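Local coordinates for enoyl-CoA hydratase/isomerase family protein (Mycobacterium tuberculosis, PDB 4FN7) that probably acts as an enoyl-CoA hydratase or isomerase of the crotonase superfamily, handling unsaturated acyl-CoA thioesters in lipid metabolism, at residues V96-F110 against D116-E130. Residues are numbered along the deposited sequence; the frame is centred on the assembly and turned at random. Where two conformers were deposited one is given.
Sequences VVMACTGHAIAMGAF and DHRVAAHAYNIQANE
Asp116 begins the pairing with its side chain: OD2 takes Val96 N at 2.7 Å through its anti lone pair. Strands 96-100 and 117-120 then run parallel, their axes 4.7 Å apart, with Val119 N reaching Met98 O at 2.9 Å on a nearly straight path (173°). At a corner the pairing passes from this larger sheet into a smaller one, 103-105 with 126-127, as in the crotonase fold. The Asp116 carboxylate also forms salt bridges with Lys207 and Arg211, and Arg118 turns its end away to Asp176 and to Ser152 of a second subunit.

Packing is tight at the corner. The Tyr124 ring lies flat over the chain, Gly102 CA sitting 3.8 Å from the Tyr124 centroid in a CH-pi contact, with Ala121 CB on the opposite face and Cys100 O at its edge. On the solvent side His103 and Asn125 are partly exposed and their side chains touch more thinly, yet His103, CG beside its own backbone N (chi1 -49°), accepts Asn125 N on ND1 in the ring plane, at 2.8 Å. At the far end Ala106 precedes helix 107-112, its N bonded to Gln127 O, while its own O sits over the centre of the Phe110 ring. Glu130 OE2 meets that ring at its edge, 3.2 Å from Phe110 CZ, and Ala106 CB at 3.4 Å; buried Glu130 OE1 has no partner in the model.

In the conformer described, the bond from Asn125 N is consistent with an unprotonated ND1 on His103.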
# COMPACT_ATOMS: atom_id res chain seq x y z
N VAL A 96 -3.86 -19.74 7.78
CA VAL A 96 -3.30 -20.49 6.67
C VAL A 96 -1.88 -19.99 6.45
O VAL A 96 -1.65 -18.80 6.22
CB VAL A 96 -4.12 -20.24 5.38
CG1 VAL A 96 -3.47 -20.96 4.19
CG2 VAL A 96 -5.57 -20.68 5.56
N VAL A 97 -0.93 -20.91 6.52
CA VAL A 97 0.47 -20.56 6.33
C VAL A 97 1.01 -21.25 5.10
O VAL A 97 0.89 -22.46 4.96
CB VAL A 97 1.34 -20.94 7.56
CG1 VAL A 97 2.78 -20.48 7.36
CG2 VAL A 97 0.76 -20.33 8.82
N MET A 98 1.60 -20.46 4.20
CA MET A 98 2.17 -21.00 2.98
C MET A 98 3.65 -21.25 3.14
O MET A 98 4.39 -20.35 3.54
CB MET A 98 1.95 -20.04 1.81
CG MET A 98 0.51 -19.72 1.53
SD MET A 98 -0.36 -21.15 0.89
CE MET A 98 -2.01 -20.47 0.67
N ALA A 99 4.08 -22.47 2.83
CA ALA A 99 5.49 -22.82 2.74
C ALA A 99 5.89 -22.79 1.27
O ALA A 99 5.68 -23.76 0.54
CB ALA A 99 5.73 -24.20 3.32
N CYS A 100 6.44 -21.66 0.85
CA CYS A 100 6.85 -21.47 -0.53
C CYS A 100 8.20 -22.15 -0.73
O CYS A 100 9.24 -21.59 -0.42
CB CYS A 100 6.96 -19.98 -0.81
SG CYS A 100 7.06 -19.56 -2.54
N THR A 101 8.16 -23.38 -1.25
CA THR A 101 9.32 -24.27 -1.25
C THR A 101 10.10 -24.20 -2.56
O THR A 101 11.08 -24.92 -2.76
CB THR A 101 8.87 -25.71 -0.99
OG1 THR A 101 7.75 -26.03 -1.82
CG2 THR A 101 8.46 -25.88 0.47
N GLY A 102 9.64 -23.33 -3.45
CA GLY A 102 10.30 -23.06 -4.71
C GLY A 102 9.58 -21.90 -5.34
O GLY A 102 8.81 -21.20 -4.68
N HIS A 103 9.78 -21.69 -6.62
CA HIS A 103 9.18 -20.55 -7.31
C HIS A 103 7.65 -20.61 -7.34
O HIS A 103 7.07 -21.70 -7.29
CB HIS A 103 9.75 -20.46 -8.72
CG HIS A 103 11.24 -20.54 -8.74
ND1 HIS A 103 12.04 -19.55 -8.22
CD2 HIS A 103 12.08 -21.51 -9.17
CE1 HIS A 103 13.31 -19.89 -8.34
NE2 HIS A 103 13.36 -21.08 -8.92
N ALA A 104 7.03 -19.45 -7.42
CA ALA A 104 5.58 -19.34 -7.45
C ALA A 104 5.21 -18.40 -8.59
O ALA A 104 5.45 -17.20 -8.51
CB ALA A 104 5.05 -18.81 -6.11
N ILE A 105 4.65 -18.97 -9.65
CA ILE A 105 4.41 -18.24 -10.88
C ILE A 105 2.93 -18.23 -11.23
O ILE A 105 2.26 -19.26 -11.14
CB ILE A 105 5.17 -18.88 -12.06
CG1 ILE A 105 6.64 -19.10 -11.70
CG2 ILE A 105 5.02 -18.03 -13.33
CD1 ILE A 105 7.42 -17.81 -11.42
N ALA A 106 2.43 -17.06 -11.63
CA ALA A 106 1.05 -16.94 -12.10
C ALA A 106 0.09 -17.46 -11.04
O ALA A 106 0.12 -16.98 -9.91
CB ALA A 106 0.88 -17.64 -13.45
N MET A 107 -0.77 -18.42 -11.37
CA MET A 107 -1.70 -18.93 -10.35
C MET A 107 -0.98 -19.45 -9.10
O MET A 107 -1.55 -19.45 -8.01
CB MET A 107 -2.62 -20.02 -10.92
CG MET A 107 -3.72 -20.49 -9.96
SD MET A 107 -4.97 -19.24 -9.55
CE MET A 107 -5.08 -19.44 -7.77
N GLY A 108 0.26 -19.90 -9.25
CA GLY A 108 1.07 -20.26 -8.09
C GLY A 108 1.31 -19.07 -7.18
O GLY A 108 1.23 -19.18 -5.96
N ALA A 109 1.62 -17.91 -7.76
CA ALA A 109 1.78 -16.69 -6.98
C ALA A 109 0.45 -16.24 -6.38
O ALA A 109 0.41 -15.72 -5.27
CB ALA A 109 2.38 -15.57 -7.82
N PHE A 110 -0.65 -16.43 -7.12
CA PHE A 110 -1.96 -16.03 -6.61
C PHE A 110 -2.35 -16.91 -5.42
O PHE A 110 -2.85 -16.41 -4.42
CB PHE A 110 -3.03 -16.07 -7.70
CG PHE A 110 -2.64 -15.36 -8.97
CD1 PHE A 110 -1.77 -14.28 -8.94
CD2 PHE A 110 -3.11 -15.79 -10.19
CE1 PHE A 110 -1.38 -13.64 -10.12
CE2 PHE A 110 -2.73 -15.16 -11.38
CZ PHE A 110 -1.86 -14.09 -11.33
N ASP A 116 -2.33 -16.37 5.19
CA ASP A 116 -2.21 -15.33 6.21
C ASP A 116 -0.74 -14.98 6.45
O ASP A 116 -0.41 -13.83 6.75
CB ASP A 116 -2.86 -15.78 7.51
CG ASP A 116 -4.34 -16.00 7.36
OD1 ASP A 116 -5.07 -15.01 7.19
OD2 ASP A 116 -4.77 -17.17 7.44
N HIS A 117 0.12 -15.98 6.33
CA HIS A 117 1.56 -15.81 6.51
C HIS A 117 2.25 -16.66 5.46
O HIS A 117 1.86 -17.81 5.24
CB HIS A 117 1.98 -16.27 7.92
CG HIS A 117 3.41 -15.98 8.25
ND1 HIS A 117 3.91 -14.70 8.36
CD2 HIS A 117 4.45 -16.82 8.49
CE1 HIS A 117 5.20 -14.76 8.66
NE2 HIS A 117 5.55 -16.03 8.73
N ARG A 118 3.27 -16.10 4.83
CA ARG A 118 3.92 -16.72 3.67
C ARG A 118 5.43 -16.73 3.86
O ARG A 118 6.04 -15.68 4.02
CB ARG A 118 3.56 -15.93 2.41
CG ARG A 118 2.05 -15.84 2.17
CD ARG A 118 1.71 -14.66 1.27
NE ARG A 118 2.04 -13.40 1.92
CZ ARG A 118 1.97 -12.21 1.33
NH1 ARG A 118 1.60 -12.11 0.06
NH2 ARG A 118 2.29 -11.12 2.01
N VAL A 119 6.01 -17.93 3.86
CA VAL A 119 7.43 -18.10 4.12
C VAL A 119 8.12 -18.61 2.86
O VAL A 119 7.63 -19.54 2.23
CB VAL A 119 7.67 -19.15 5.24
CG1 VAL A 119 9.14 -19.23 5.59
CG2 VAL A 119 6.85 -18.79 6.47
N ALA A 120 9.25 -18.00 2.49
CA ALA A 120 10.01 -18.45 1.33
C ALA A 120 11.50 -18.35 1.60
O ALA A 120 11.91 -17.74 2.58
CB ALA A 120 9.65 -17.63 0.10
N ALA A 121 12.30 -18.97 0.74
CA ALA A 121 13.75 -18.77 0.78
C ALA A 121 14.14 -17.59 -0.11
O ALA A 121 13.37 -17.19 -0.98
CB ALA A 121 14.47 -20.04 0.33
N HIS A 122 15.32 -17.05 0.14
CA HIS A 122 15.80 -15.85 -0.53
C HIS A 122 15.73 -15.94 -2.05
O HIS A 122 15.35 -14.97 -2.71
CB HIS A 122 17.25 -15.55 -0.12
CG HIS A 122 17.91 -14.52 -0.97
ND1 HIS A 122 18.73 -14.84 -2.03
CD2 HIS A 122 17.85 -13.16 -0.94
CE1 HIS A 122 19.17 -13.73 -2.60
NE2 HIS A 122 18.64 -12.70 -1.96
N ALA A 123 16.10 -17.09 -2.60
CA ALA A 123 16.26 -17.21 -4.04
C ALA A 123 14.97 -17.50 -4.82
O ALA A 123 14.96 -17.46 -6.05
CB ALA A 123 17.32 -18.25 -4.37
N TYR A 124 13.88 -17.79 -4.11
CA TYR A 124 12.66 -18.22 -4.79
C TYR A 124 11.94 -17.06 -5.47
O TYR A 124 11.56 -16.07 -4.83
CB TYR A 124 11.71 -18.96 -3.84
CG TYR A 124 12.30 -20.19 -3.17
CD1 TYR A 124 13.48 -20.76 -3.64
CD2 TYR A 124 11.67 -20.77 -2.08
CE1 TYR A 124 14.02 -21.88 -3.03
CE2 TYR A 124 12.21 -21.89 -1.46
CZ TYR A 124 13.38 -22.44 -1.93
OH TYR A 124 13.92 -23.55 -1.31
N ASN A 125 11.74 -17.21 -6.77
CA ASN A 125 11.09 -16.19 -7.57
C ASN A 125 9.58 -16.25 -7.47
O ASN A 125 8.99 -17.33 -7.48
CB ASN A 125 11.51 -16.34 -9.03
CG ASN A 125 12.95 -15.96 -9.26
OD1 ASN A 125 13.52 -15.16 -8.53
ND2 ASN A 125 13.53 -16.52 -10.29
N ILE A 126 8.97 -15.08 -7.39
CA ILE A 126 7.52 -14.96 -7.34
C ILE A 126 7.13 -13.95 -8.42
O ILE A 126 7.68 -12.85 -8.48
CB ILE A 126 7.05 -14.50 -5.96
CG1 ILE A 126 7.62 -15.43 -4.88
CG2 ILE A 126 5.53 -14.47 -5.91
CD1 ILE A 126 7.59 -14.87 -3.49
N GLN A 127 6.23 -14.35 -9.30
CA GLN A 127 5.99 -13.57 -10.51
C GLN A 127 4.65 -13.90 -11.13
O GLN A 127 4.31 -15.07 -11.30
CB GLN A 127 7.09 -13.86 -11.54
CG GLN A 127 6.98 -13.03 -12.82
CD GLN A 127 7.77 -13.62 -13.97
OE1 GLN A 127 8.16 -14.79 -13.95
NE2 GLN A 127 8.00 -12.81 -15.00
N ALA A 128 3.89 -12.86 -11.47
CA ALA A 128 2.76 -13.02 -12.38
C ALA A 128 3.33 -12.80 -13.79
O ALA A 128 3.50 -11.66 -14.21
CB ALA A 128 1.66 -12.00 -12.08
N ASN A 129 3.64 -13.88 -14.49
CA ASN A 129 4.32 -13.78 -15.78
C ASN A 129 3.37 -13.65 -16.97
O ASN A 129 3.81 -13.67 -18.12
CB ASN A 129 5.25 -14.98 -15.99
CG ASN A 129 4.49 -16.26 -16.28
OD1 ASN A 129 3.37 -16.44 -15.82
ND2 ASN A 129 5.11 -17.17 -17.04
N GLU A 130 2.08 -13.50 -16.69
CA GLU A 130 1.04 -13.44 -17.72
C GLU A 130 1.40 -12.53 -18.90
O GLU A 130 1.37 -12.96 -20.05
CB GLU A 130 -0.30 -13.00 -17.11
CG GLU A 130 -1.09 -14.11 -16.41
CD GLU A 130 -0.64 -14.44 -14.99
OE1 GLU A 130 0.41 -13.94 -14.54
OE2 GLU A 130 -1.35 -15.20 -14.30